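Local coordinates for glycosyl hydrolase, family 31/fibronectin type III domain protein (Clostridium perfringens, PDB 4UAP) that binds N-acetylgalactosamine and calcium as a beta-sandwich carbohydrate-binding module of a family 31 glycoside hydrolase, at residues E56-F61 with K125-A130; N83-K88 with K137-I142. All blocks are in the same frame, centred on the assembly; numbering follows the deposited sequence.

Interaction 1 (E56-F61 with K125-A130); sequences EMTFEF and KIVITA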
loop_
_atom_site.group_PDB
_atom_site.type_symbol
_atom_site.label_atom_id
_atom_site.label_comp_id
_atom_site.label_asym_id
_atom_site.label_seq_id
_atom_site.Cartn_x
_atom_site.Cartn_y
_atom_site.Cartn_z
ATOM N N GLU A 56 6.740 -2.405 4.867
ATOM C CA GLU A 56 7.234 -2.470 3.503
ATOM C C GLU A 56 6.450 -3.482 2.678
ATOM O O GLU A 56 6.294 -4.640 3.075
ATOM C CB GLU A 56 8.720 -2.827 3.534
ATOM C CG GLU A 56 9.425 -2.874 2.211
ATOM C CD GLU A 56 10.862 -3.357 2.375
ATOM O OE1 GLU A 56 11.084 -4.588 2.339
ATOM O OE2 GLU A 56 11.753 -2.505 2.582
ATOM N N MET A 57 5.953 -3.029 1.531
ATOM C CA MET A 57 5.182 -3.857 0.612
ATOM C C MET A 57 5.927 -3.917 -0.726
ATOM O O MET A 57 6.191 -2.881 -1.338
ATOM C CB MET A 57 3.772 -3.283 0.418
ATOM C CG MET A 57 2.872 -3.317 1.667
ATOM S SD MET A 57 1.521 -2.082 1.651
ATOM C CE MET A 57 2.419 -0.600 2.107
ATOM N N THR A 58 6.275 -5.123 -1.163
ATOM C CA THR A 58 7.055 -5.293 -2.386
ATOM C C THR A 58 6.189 -5.820 -3.523
ATOM O O THR A 58 5.481 -6.814 -3.362
ATOM C CB THR A 58 8.230 -6.249 -2.166
ATOM O OG1 THR A 58 9.090 -5.700 -1.160
ATOM C CG2 THR A 58 9.020 -6.462 -3.476
ATOM N N PHE A 59 6.254 -5.144 -4.666
ATOM C CA PHE A 59 5.468 -5.519 -5.837
ATOM C C PHE A 59 6.396 -5.854 -6.996
ATOM O O PHE A 59 7.266 -5.066 -7.355
ATOM C CB PHE A 59 4.516 -4.391 -6.232
ATOM C CG PHE A 59 3.515 -4.048 -5.154
ATOM C CD1 PHE A 59 3.845 -3.158 -4.145
ATOM C CD2 PHE A 59 2.267 -4.644 -5.136
ATOM C CE1 PHE A 59 2.933 -2.846 -3.139
ATOM C CE2 PHE A 59 1.340 -4.329 -4.139
ATOM C CZ PHE A 59 1.688 -3.432 -3.137
ATOM N N GLU A 60 6.204 -7.027 -7.578
ATOM C CA GLU A 60 7.050 -7.459 -8.675
ATOM C C GLU A 60 6.217 -7.843 -9.884
ATOM O O GLU A 60 5.105 -8.365 -9.756
ATOM C CB GLU A 60 7.916 -8.637 -8.250
ATOM C CG GLU A 60 8.918 -8.307 -7.180
ATOM C CD GLU A 60 9.635 -9.540 -6.679
ATOM O OE1 GLU A 60 9.049 -10.261 -5.840
ATOM O OE2 GLU A 60 10.778 -9.797 -7.129
ATOM N N PHE A 61 6.767 -7.568 -11.056
ATOM C CA PHE A 61 6.173 -8.008 -12.299
ATOM C C PHE A 61 7.111 -9.082 -12.859
ATOM O O PHE A 61 8.315 -9.050 -12.593
ATOM C CB PHE A 61 6.000 -6.829 -13.261
ATOM C CG PHE A 61 5.672 -5.522 -12.573
ATOM C CD1 PHE A 61 4.376 -5.243 -12.149
ATOM C CD2 PHE A 61 6.660 -4.571 -12.353
ATOM C CE1 PHE A 61 4.077 -4.033 -11.516
ATOM C CE2 PHE A 61 6.376 -3.367 -11.725
ATOM C CZ PHE A 61 5.080 -3.096 -11.301
ATOM N N LYS A 125 10.366 -4.015 -10.231
ATOM C CA LYS A 125 9.985 -4.096 -8.816
ATOM C C LYS A 125 9.691 -2.711 -8.251
ATOM O O LYS A 125 10.385 -1.747 -8.565
ATOM C CB LYS A 125 11.097 -4.759 -8.001
ATOM C CG LYS A 125 10.839 -4.786 -6.522
ATOM C CD LYS A 125 12.107 -5.108 -5.749
ATOM C CE LYS A 125 12.371 -6.584 -5.705
ATOM N NZ LYS A 125 13.607 -6.846 -4.900
ATOM N N ILE A 126 8.656 -2.615 -7.420
ATOM C CA ILE A 126 8.361 -1.369 -6.731
ATOM C C ILE A 126 8.134 -1.693 -5.269
ATOM O O ILE A 126 7.397 -2.624 -4.929
ATOM C CB ILE A 126 7.139 -0.655 -7.345
ATOM C CG1 ILE A 126 7.533 -0.055 -8.703
ATOM C CG2 ILE A 126 6.623 0.437 -6.413
ATOM C CD1 ILE A 126 6.418 0.658 -9.410
ATOM N N VAL A 127 8.811 -0.961 -4.400
ATOM C CA VAL A 127 8.667 -1.198 -2.976
ATOM C C VAL A 127 8.028 0.020 -2.364
ATOM O O VAL A 127 8.558 1.124 -2.481
ATOM C CB VAL A 127 10.008 -1.483 -2.292
ATOM C CG1 VAL A 127 9.782 -1.741 -0.798
ATOM C CG2 VAL A 127 10.711 -2.677 -2.962
ATOM N N ILE A 128 6.870 -0.187 -1.750
ATOM C CA ILE A 128 6.093 0.896 -1.138
ATOM C C ILE A 128 6.126 0.748 0.368
ATOM O O ILE A 128 5.777 -0.301 0.895
ATOM C CB ILE A 128 4.632 0.887 -1.612
ATOM C CG1 ILE A 128 4.582 1.011 -3.140
ATOM C CG2 ILE A 128 3.826 2.017 -0.916
ATOM C CD1 ILE A 128 3.221 0.803 -3.739
ATOM N N THR A 129 6.549 1.791 1.068
ATOM C CA THR A 129 6.645 1.699 2.511
ATOM C C THR A 129 5.713 2.693 3.184
ATOM O O THR A 129 5.865 3.902 3.021
ATOM C CB THR A 129 8.085 1.940 3.001
ATOM O OG1 THR A 129 8.977 1.080 2.283
ATOM C CG2 THR A 129 8.187 1.619 4.480
ATOM N N ALA A 130 4.739 2.168 3.923
ATOM C CA ALA A 130 3.903 2.986 4.791
ATOM C C ALA A 130 4.722 3.425 6.012
ATOM O O ALA A 130 5.250 2.590 6.744
ATOM C CB ALA A 130 2.659 2.212 5.211
HETATM O O HOH W 1 11.465 0.124 2.974
#

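Interaction 2 (N83-K88 with K137-I142); sequences NIAAMK and KNTLAI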
loop_
_atom_site.group_PDB
_atom_site.type_symbol
_atom_site.label_atom_id
_atom_site.label_comp_id
_atom_site.label_asym_id
_atom_site.label_seq_id
_atom_site.Cartn_x
_atom_site.Cartn_y
_atom_site.Cartn_z
ATOM N N ASN A 83 -10.138 7.972 7.170
ATOM C CA ASN A 83 -10.290 7.292 8.453
ATOM C C ASN A 83 -9.020 7.376 9.285
ATOM O O ASN A 83 -7.918 7.486 8.753
ATOM C CB ASN A 83 -10.694 5.824 8.244
ATOM C CG ASN A 83 -10.920 5.087 9.556
ATOM O OD1 ASN A 83 -10.081 4.294 9.986
ATOM N ND2 ASN A 83 -12.057 5.358 10.204
ATOM N N ILE A 84 -9.180 7.331 10.600
ATOM C CA ILE A 84 -8.051 7.431 11.515
ATOM C C ILE A 84 -7.004 6.301 11.329
ATOM O O ILE A 84 -5.820 6.477 11.637
ATOM C CB ILE A 84 -8.570 7.450 12.972
ATOM C CG1 ILE A 84 -7.487 7.923 13.943
ATOM C CG2 ILE A 84 -9.141 6.100 13.359
ATOM C CD1 ILE A 84 -7.980 8.033 15.390
ATOM N N ALA A 85 -7.425 5.151 10.802
ATOM C CA ALA A 85 -6.492 4.036 10.605
ATOM C C ALA A 85 -5.763 4.110 9.258
ATOM O O ALA A 85 -4.854 3.324 9.001
ATOM C CB ALA A 85 -7.232 2.701 10.733
ATOM N N ALA A 86 -6.156 5.052 8.402
ATOM C CA ALA A 86 -5.552 5.177 7.077
ATOM C C ALA A 86 -4.093 5.656 7.099
ATOM O O ALA A 86 -3.609 6.247 8.071
ATOM C CB ALA A 86 -6.390 6.120 6.210
ATOM N N MET A 87 -3.402 5.385 5.997
ATOM C CA MET A 87 -2.040 5.856 5.774
ATOM C C MET A 87 -1.980 7.395 5.795
ATOM O O MET A 87 -2.886 8.073 5.296
ATOM C CB MET A 87 -1.521 5.309 4.435
ATOM C CG MET A 87 0.013 5.234 4.304
ATOM S SD MET A 87 0.492 4.298 2.819
ATOM C CE MET A 87 -0.324 5.244 1.546
ATOM N N LYS A 88 -0.918 7.935 6.384
ATOM C CA LYS A 88 -0.705 9.379 6.448
ATOM C C LYS A 88 0.549 9.781 5.679
ATOM O O LYS A 88 0.638 10.891 5.161
ATOM C CB LYS A 88 -0.580 9.843 7.898
ATOM C CG LYS A 88 -0.464 11.363 8.041
ATOM C CD LYS A 88 -0.316 11.798 9.500
ATOM C CE LYS A 88 -0.415 13.315 9.623
ATOM N NZ LYS A 88 -0.170 13.791 11.018
ATOM N N LYS A 137 1.689 4.066 15.326
ATOM C CA LYS A 137 2.605 3.228 14.560
ATOM C C LYS A 137 2.204 1.752 14.560
ATOM O O LYS A 137 2.859 0.936 13.918
ATOM C CB LYS A 137 4.033 3.380 15.094
ATOM C CG LYS A 137 4.267 2.676 16.432
ATOM C CD LYS A 137 5.767 2.591 16.759
ATOM C CE LYS A 137 6.038 1.644 17.925
ATOM N NZ LYS A 137 5.359 2.076 19.186
ATOM N N ASN A 138 1.142 1.397 15.278
ATOM C CA ASN A 138 0.669 0.011 15.253
ATOM C C ASN A 138 -0.615 -0.152 14.449
ATOM O O ASN A 138 -1.289 -1.179 14.555
ATOM C CB ASN A 138 0.443 -0.521 16.673
ATOM C CG ASN A 138 1.698 -0.482 17.522
ATOM O OD1 ASN A 138 1.706 0.122 18.584
ATOM N ND2 ASN A 138 2.766 -1.131 17.055
ATOM N N THR A 139 -0.942 0.843 13.630
ATOM C CA THR A 139 -2.206 0.841 12.909
ATOM C C THR A 139 -2.016 1.263 11.451
ATOM O O THR A 139 -1.283 2.208 11.158
ATOM C CB THR A 139 -3.231 1.786 13.600
ATOM O OG1 THR A 139 -3.341 1.440 14.991
ATOM C CG2 THR A 139 -4.603 1.689 12.947
ATOM N N LEU A 140 -2.683 0.564 10.540
ATOM C CA LEU A 140 -2.607 0.878 9.115
ATOM C C LEU A 140 -3.704 0.147 8.368
ATOM O O LEU A 140 -3.900 -1.052 8.578
ATOM C CB LEU A 140 -1.241 0.473 8.535
ATOM C CG LEU A 140 -1.083 0.742 7.034
ATOM C CD1 LEU A 140 -1.013 2.251 6.768
ATOM C CD2 LEU A 140 0.129 0.025 6.476
ATOM N N ALA A 141 -4.404 0.858 7.489
ATOM C CA ALA A 141 -5.407 0.244 6.631
ATOM C C ALA A 141 -5.240 0.756 5.211
ATOM O O ALA A 141 -5.217 1.962 4.976
ATOM C CB ALA A 141 -6.821 0.536 7.143
ATOM N N ILE A 142 -5.124 -0.168 4.264
ATOM C CA ILE A 142 -5.054 0.176 2.849
ATOM C C ILE A 142 -6.069 -0.667 2.081
ATOM O O ILE A 142 -6.115 -1.883 2.255
ATOM C CB ILE A 142 -3.631 -0.056 2.290
ATOM C CG1 ILE A 142 -2.621 0.829 3.037
ATOM C CG2 ILE A 142 -3.596 0.201 0.782
ATOM C CD1 ILE A 142 -1.137 0.526 2.672
HETATM O O HOH W 2 -4.932 4.266 3.766
#

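Interaction 1 (E56-F61 with K125-A130)
Phe59 O is met by two donors from the partner strand: Ile126 N gives it a hydrogen bond of 2.8 Å, and a CA-H contact comes from Lys125. Lys125 CA lies 3.2 Å from Phe59 O. The same pattern recurs at Met57 O, which accepts from Ile128 N while the CA of Val127 leans in. Met57 N and Phe59 N return bonds to the carbonyls of Ile128 and Ile126. Antiparallel hydrogen-bonded pairs, Met57 with Ile128 and Phe59 with Ile126, thus interleave with non-hydrogen-bonded ones.

The two faces differ in chemistry. On the face of Met57, Phe59, Ile126 and Ile128, the ring of Phe59 presents CE1 obliquely to Ile128 CD1 at 3.7 Å, while Ile126 O sits at the ring edge, in its plane. A bend at the last torsion of Met57 (chi3 -78°) places CE 4.2 Å from Ala130 CB, and the same methyl touches Ile128 CG2. Phe147 adds its ring to Phe59, and Phe70 of strand 64-74 packs on Ile126 and Ile128.

On the face of Glu56, Thr58, Glu60, Lys125, Val127 and Thr129, a water donates to Glu56 OE2 at 2.7 Å and is hydrogen-bonded to Thr129 OG1, linking the side chains of this non-hydrogen-bonded pair. Glu56 CG crosses Val127 obliquely, 3.2 Å from its CG1. Farther along, Lys125 turns at chi3 (-82°), which brings CE to 3.9 Å from Glu60 OE2, the two side chains lying side by side. Lys125 NZ stays 4.7 Å from Glu60 OE2, so any attraction is probably long-range. Thr58 CG2 rests against the aliphatic part of the lysine. An apolar face turned to a second sheet, backed by a mixed, largely polar one, is characteristic of neighbouring antiparallel strands in the beta-sandwich of a carbohydrate-binding module.

Interaction 2 (N83-K88 with K137-I142)
Ala85 meets Leu140 and Ala141 where a type I turn, Asn83 to Ala86, brings the carbonyl of Ala85 against the backbone of Leu140 and Ala141, where strand 141-149 begins. Ala141 N reaches Ala85 O at 2.9 Å, but the angle at the hydrogen is 123° and the bond is weak. Leu140 CA approaches Ala85 O at 3.3 Å in a CA-H contact. A water supplements this join: it accepts from Met87 N and donates to Ala141 O at 2.6 Å, spanning two backbone groups that lie too far apart to bond directly.

Among the side chains, Ala85 CB sits 3.6 Å from Thr139 CG2. That methyl stands anti to the threonine backbone N, while OG1 is engaged by Asp136. Leu140 CG is also anti to its backbone N (chi1 179°), and beyond it CD1 packs 3.9 Å from Met87 CB, the two side chains running side by side in the same sense. Farther in, Met87 SD touches Ile142 CD1 at 4.1 Å. The turn itself is braced by an Asx turn, Asn83 OD1 accepting from Ala85 N, which stands well above the plane of the amide carbonyl; ND2 of the same side chain is hydrogen-bonded to Asn77 OD1.

Ala85 also touches the bound N-acetylgalactosamine, in a pocket completed by Arg36, Trp41, Ile42 and Arg75, and both arginines pack on Ala141. Thr139 and Ala141 are therefore second-shell neighbours of the sugar contact. With a single weak direct bond, Ala85 is probably placed largely by close apolar contact and the turn's own hydrogen bonds, while the water joins nearby Met87 to Ala141.

How the interactions relate
Along the chain, 56-61 comes first, then 83-88, which precedes 125-130 and 137-142, so the two contacts cross rather than nest. Interaction 1 closes a 63-residue excursion through both sheets, bringing together strands 55-61 and 125-133, which are neighbours in one of them. Interaction 2 closes a 48-residue loop and links the start of strand 87-96, also in that sheet, to the start of strand 141-149 in the other. Their centres are about 18 Å apart, yet they meet in the core: Ala130 CB lies 3.6 Å from Leu140 CD2, and Met57 CE touches Ile142. The pair thus joins sandwich interior to sugar-binding end.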